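Long-range contact in uricase (Bacillus fastidiosus, PDB 4R8X), which catalyses the oxidation of urate to 5-hydroxyisourate, the first step in the conversion of urate to (S)-allantoin in purine breakdown: residues L88-C96 with D107-E115. Numbering follows the deposited sequence.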
ATOM      1  N   LEU D  88      25.306  -2.355   9.834  1.00 14.05           N
ATOM      2  CA  LEU D  88      24.004  -2.305  10.479  1.00 13.59           C
ATOM      3  C   LEU D  88      24.028  -3.145  11.753  1.00 12.95           C
ATOM      4  O   LEU D  88      23.555  -2.709  12.801  1.00 12.67           O
ATOM      5  CB  LEU D  88      22.930  -2.816   9.522  1.00 16.28           C
ATOM      6  CG  LEU D  88      21.483  -2.659   9.983  0.85 17.56           C
ATOM      7  CD1 LEU D  88      21.171  -1.215  10.359  0.76 18.72           C
ATOM      8  CD2 LEU D  88      20.554  -3.109   8.872  1.00 17.43           C
ATOM      9  N   GLU D  89      24.595  -4.348  11.658  1.00 11.84           N
ATOM     10  CA  GLU D  89      24.680  -5.239  12.811  1.00 12.57           C
ATOM     11  C   GLU D  89      25.521  -4.644  13.933  1.00 12.80           C
ATOM     12  O   GLU D  89      25.194  -4.809  15.107  1.00 12.86           O
ATOM     13  CB  GLU D  89      25.269  -6.589  12.411  1.00 12.56           C
ATOM     14  CG  GLU D  89      24.473  -7.364  11.381  1.00 12.31           C
ATOM     15  CD  GLU D  89      24.916  -7.103   9.949  1.00 13.32           C
ATOM     16  OE1 GLU D  89      24.677  -7.982   9.106  1.00 13.99           O
ATOM     17  OE2 GLU D  89      25.504  -6.038   9.660  1.00 13.13           O
ATOM     18  N   GLY D  90      26.616  -3.987  13.561  1.00 12.85           N
ATOM     19  CA  GLY D  90      27.456  -3.289  14.519  1.00 13.97           C
ATOM     20  C   GLY D  90      26.673  -2.226  15.249  1.00 12.54           C
ATOM     21  O   GLY D  90      26.710  -2.152  16.474  1.00 12.99           O
ATOM     22  N   PHE D  91      25.930  -1.409  14.503  1.00 11.87           N
ATOM     23  CA  PHE D  91      25.149  -0.364  15.137  1.00 13.04           C
ATOM     24  C   PHE D  91      24.090  -0.920  16.091  1.00 12.54           C
ATOM     25  O   PHE D  91      23.943  -0.428  17.202  1.00 13.30           O
ATOM     26  CB  PHE D  91      24.485   0.523  14.091  1.00 12.65           C
ATOM     27  CG  PHE D  91      23.628   1.603  14.684  1.00 12.58           C
ATOM     28  CD1 PHE D  91      24.187   2.569  15.510  1.00 13.43           C
ATOM     29  CD2 PHE D  91      22.261   1.641  14.437  1.00 13.84           C
ATOM     30  CE1 PHE D  91      23.402   3.560  16.075  1.00 13.40           C
ATOM     31  CE2 PHE D  91      21.469   2.629  14.986  1.00 13.69           C
ATOM     32  CZ  PHE D  91      22.035   3.600  15.808  1.00 13.51           C
ATOM     33  N   LEU D  92      23.364  -1.955  15.667  1.00 11.54           N
ATOM     34  CA  LEU D  92      22.313  -2.517  16.502  1.00 11.71           C
ATOM     35  C   LEU D  92      22.872  -3.105  17.801  1.00 12.68           C
ATOM     36  O   LEU D  92      22.296  -2.907  18.872  1.00 12.71           O
ATOM     37  CB  LEU D  92      21.503  -3.568  15.730  1.00 12.22           C
ATOM     38  CG  LEU D  92      20.750  -3.071  14.492  1.00 12.80           C
ATOM     39  CD1 LEU D  92      19.801  -4.163  14.035  1.00 13.68           C
ATOM     40  CD2 LEU D  92      20.000  -1.750  14.738  1.00 14.04           C
ATOM     41  N   GLN D  93      23.989  -3.817  17.713  1.00 12.61           N
ATOM     42  CA  GLN D  93      24.561  -4.368  18.939  1.00 12.90           C
ATOM     43  C   GLN D  93      25.045  -3.262  19.877  1.00 13.94           C
ATOM     44  O   GLN D  93      24.846  -3.345  21.084  1.00 14.50           O
ATOM     45  CB  GLN D  93      25.696  -5.345  18.656  1.00 14.42           C
ATOM     46  CG  GLN D  93      26.191  -6.007  19.924  1.00 15.62           C
ATOM     47  CD  GLN D  93      27.144  -7.138  19.658  1.00 15.94           C
ATOM     48  OE1 GLN D  93      27.208  -7.667  18.551  1.00 15.44           O
ATOM     49  NE2 GLN D  93      27.896  -7.521  20.677  1.00 16.42           N
ATOM     50  N   TYR D  94      25.667  -2.234  19.300  1.00 13.69           N
ATOM     51  CA  TYR D  94      26.109  -1.052  20.029  1.00 13.17           C
ATOM     52  C   TYR D  94      24.960  -0.435  20.825  1.00 13.35           C
ATOM     53  O   TYR D  94      25.094  -0.136  22.016  1.00 14.34           O
ATOM     54  CB  TYR D  94      26.705  -0.056  19.026  1.00 14.10           C
ATOM     55  CG  TYR D  94      27.048   1.334  19.525  1.00 14.54           C
ATOM     56  CD1 TYR D  94      28.068   1.544  20.450  1.00 15.23           C
ATOM     57  CD2 TYR D  94      26.405   2.452  18.996  1.00 16.12           C
ATOM     58  CE1 TYR D  94      28.396   2.826  20.861  1.00 15.43           C
ATOM     59  CE2 TYR D  94      26.725   3.726  19.406  1.00 17.47           C
ATOM     60  CZ  TYR D  94      27.719   3.912  20.335  1.00 17.40           C
ATOM     61  OH  TYR D  94      28.039   5.188  20.732  1.00 18.44           O
ATOM     62  N   VAL D  95      23.817  -0.255  20.173  1.00 12.79           N
ATOM     63  CA  VAL D  95      22.640   0.327  20.824  1.00 12.93           C
ATOM     64  C   VAL D  95      22.045  -0.565  21.914  1.00 12.14           C
ATOM     65  O   VAL D  95      21.717  -0.077  22.993  1.00 13.34           O
ATOM     66  CB  VAL D  95      21.566   0.715  19.784  1.00 13.95           C
ATOM     67  CG1 VAL D  95      20.257   1.129  20.464  1.00 14.75           C
ATOM     68  CG2 VAL D  95      22.077   1.841  18.886  1.00 15.27           C
ATOM     69  N   CYS D  96      21.908  -1.861  21.627  1.00 12.72           N
ATOM     70  CA  CYS D  96      21.432  -2.825  22.621  1.00 12.91           C
ATOM     71  C   CYS D  96      22.269  -2.767  23.888  1.00 12.75           C
ATOM     72  O   CYS D  96      21.738  -2.699  24.997  1.00 13.19           O
ATOM     73  CB  CYS D  96      21.519  -4.247  22.063  1.00 14.67           C
ATOM     74  SG  CYS D  96      20.302  -4.691  20.805  1.00 15.00           S
ATOM     75  N   ASP D 107      16.378  -6.655  31.338  1.00 14.89           N
ATOM     76  CA  ASP D 107      17.043  -7.954  31.189  1.00 15.89           C
ATOM     77  C   ASP D 107      17.533  -8.178  29.756  1.00 14.46           C
ATOM     78  O   ASP D 107      18.508  -8.880  29.538  1.00 14.73           O
ATOM     79  CB  ASP D 107      16.106  -9.118  31.547  1.00 17.63           C
ATOM     80  CG  ASP D 107      15.636  -9.101  32.993  1.00 21.65           C
ATOM     81  OD1 ASP D 107      16.311  -8.501  33.850  1.00 22.20           O
ATOM     82  OD2 ASP D 107      14.584  -9.718  33.270  1.00 23.83           O
ATOM     83  N   ALA D 108      16.833  -7.610  28.779  1.00 14.14           N
ATOM     84  CA  ALA D 108      17.209  -7.805  27.383  1.00 12.61           C
ATOM     85  C   ALA D 108      16.688  -6.654  26.543  1.00 11.88           C
ATOM     86  O   ALA D 108      15.696  -6.012  26.906  1.00 13.13           O
ATOM     87  CB  ALA D 108      16.673  -9.135  26.854  1.00 13.92           C
ATOM     88  N   VAL D 109      17.399  -6.378  25.451  1.00 12.06           N
ATOM     89  CA  VAL D 109      16.996  -5.366  24.481  1.00 11.62           C
ATOM     90  C   VAL D 109      17.112  -5.925  23.067  1.00 11.11           C
ATOM     91  O   VAL D 109      18.142  -6.481  22.701  1.00 12.15           O
ATOM     92  CB  VAL D 109      17.876  -4.106  24.591  1.00 12.85           C
ATOM     93  CG1 VAL D 109      17.459  -3.065  23.542  1.00 12.56           C
ATOM     94  CG2 VAL D 109      17.786  -3.518  25.997  1.00 14.84           C
ATOM     95  N   ARG D 110      16.052  -5.764  22.278  1.00 11.63           N
ATOM     96  CA  ARG D 110      16.036  -6.252  20.904  1.00 11.05           C
ATOM     97  C   ARG D 110      15.921  -5.096  19.930  1.00 10.90           C
ATOM     98  O   ARG D 110      15.015  -4.272  20.048  1.00 12.77           O
ATOM     99  CB  ARG D 110      14.826  -7.166  20.698  1.00 12.12           C
ATOM    100  CG  ARG D 110      14.698  -7.750  19.295  1.00 13.40           C
ATOM    101  CD  ARG D 110      13.445  -8.605  19.190  1.00 15.34           C
ATOM    102  NE  ARG D 110      13.309  -9.281  17.899  1.00 15.16           N
ATOM    103  CZ  ARG D 110      13.881 -10.442  17.618  1.00 15.47           C
ATOM    104  NH1 ARG D 110      14.632 -11.037  18.536  1.00 15.62           N
ATOM    105  NH2 ARG D 110      13.713 -11.013  16.431  1.00 16.57           N
ATOM    106  N   LEU D 111      16.836  -5.046  18.975  1.00 10.28           N
ATOM    107  CA  LEU D 111      16.756  -4.079  17.885  1.00 12.02           C
ATOM    108  C   LEU D 111      16.586  -4.801  16.565  1.00 12.45           C
ATOM    109  O   LEU D 111      17.294  -5.769  16.282  1.00 13.65           O
ATOM    110  CB  LEU D 111      18.024  -3.227  17.820  1.00 14.32           C
ATOM    111  CG  LEU D 111      18.056  -1.864  18.499  1.00 15.01           C
ATOM    112  CD1 LEU D 111      17.101  -0.882  17.813  1.00 15.43           C
ATOM    113  CD2 LEU D 111      17.786  -2.005  20.003  1.00 15.84           C
ATOM    114  N   GLU D 112      15.634  -4.320  15.769  1.00 12.37           N
ATOM    115  CA  GLU D 112      15.449  -4.771  14.394  1.00 13.40           C
ATOM    116  C   GLU D 112      15.618  -3.564  13.484  1.00 13.52           C
ATOM    117  O   GLU D 112      15.243  -2.450  13.853  1.00 15.21           O
ATOM    118  CB  GLU D 112      14.045  -5.340  14.208  1.00 15.77           C
ATOM    119  CG  GLU D 112      13.776  -6.565  15.051  1.00 18.61           C
ATOM    120  CD  GLU D 112      12.337  -7.034  14.982  1.00 22.32           C
ATOM    121  OE1 GLU D 112      11.570  -6.523  14.134  1.00 25.60           O
ATOM    122  OE2 GLU D 112      11.968  -7.913  15.789  1.00 22.91           O
ATOM    123  N   ALA D 113      16.181  -3.761  12.299  1.00 11.83           N
ATOM    124  CA  ALA D 113      16.324  -2.632  11.392  1.00 12.40           C
ATOM    125  C   ALA D 113      16.105  -3.033   9.951  1.00 11.21           C
ATOM    126  O   ALA D 113      16.467  -4.128   9.524  1.00 12.22           O
ATOM    127  CB  ALA D 113      17.683  -1.956  11.581  1.00 13.82           C
ATOM    128  N   LYS D 114      15.470  -2.128   9.213  1.00 11.22           N
ATOM    129  CA  LYS D 114      15.334  -2.231   7.764  1.00 12.04           C
ATOM    130  C   LYS D 114      16.051  -1.046   7.150  1.00 10.98           C
ATOM    131  O   LYS D 114      15.726   0.095   7.461  1.00 11.46           O
ATOM    132  CB  LYS D 114      13.863  -2.194   7.368  1.00 13.55           C
ATOM    133  CG  LYS D 114      13.064  -3.387   7.866  1.00 15.31           C
ATOM    134  CD  LYS D 114      11.592  -3.274   7.470  1.00 19.43           C
ATOM    135  CE  LYS D 114      10.781  -4.454   7.999  1.00 23.90           C
ATOM    136  NZ  LYS D 114       9.318  -4.294   7.768  1.00 26.99           N
ATOM    137  N   GLU D 115      17.038  -1.307   6.303  1.00 10.66           N
ATOM    138  CA  GLU D 115      17.791  -0.234   5.668  1.00  9.62           C
ATOM    139  C   GLU D 115      16.840   0.684   4.928  1.00  9.93           C
ATOM    140  O   GLU D 115      15.850   0.222   4.356  1.00 11.38           O
ATOM    141  CB  GLU D 115      18.813  -0.802   4.683  1.00 10.55           C
ATOM    142  CG  GLU D 115      19.667   0.245   4.002  1.00 11.01           C
ATOM    143  CD  GLU D 115      20.492  -0.329   2.875  1.00 12.49           C
ATOM    144  OE1 GLU D 115      20.019  -1.269   2.193  1.00 12.44           O
ATOM    145  OE2 GLU D 115      21.618   0.153   2.672  1.00 14.15           O
TER
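L92 reaches down from helix 88-96 between L111 and A113 of strand 108-115. Its chi1 of -62° sets CG beside the backbone N, and from there the two methyls reach the strand: CD1 and CD2 each touch A113 CB at 3.9 Å, CD2 also meeting L111 CB and CD1 lying 3.7 Å from the backbone L111 O. One turn earlier, L88 brings CD1 to within 3.8 Å of A113 CB, so that the A113 methyl sits against both L88 and L92. An alanine in place of L92 would probably open a gap above L111 and A113 and deprive both of their central neighbour. One turn later, C96 points SG down over the strand, 3.8 Å from L111 CD2 and 3.4 Å from V109 O. The helix thus lays its i, i+4, i+8 ridge along the inward-facing V109, L111 and A113, roughly antiparallel to the strand (153°), the axes 8.2 Å apart at closest approach. This is helix-on-sheet packing as in the T-fold of uricases, where helices cover one face of an antiparallel sheet; strands 40-50 and 143-153 add M43, V47, A146 and V150 to the same layer. With chi1 at -96°, off the usual staggered values, L111 brings CD2 against both C96 SG and V95 CG1, the valine coming in at about a right angle. V95 turns its other methyl, CG2, onto one face of the F91 ring, 3.5 Å above the plane and off centre, toward the rim. On the opposite face of the strand, R110 NE donates an almost straight bond to the anti lone pair of E112 OE2 (2.8 Å), while R110 NH1 forms salt bridges with E149 and E161.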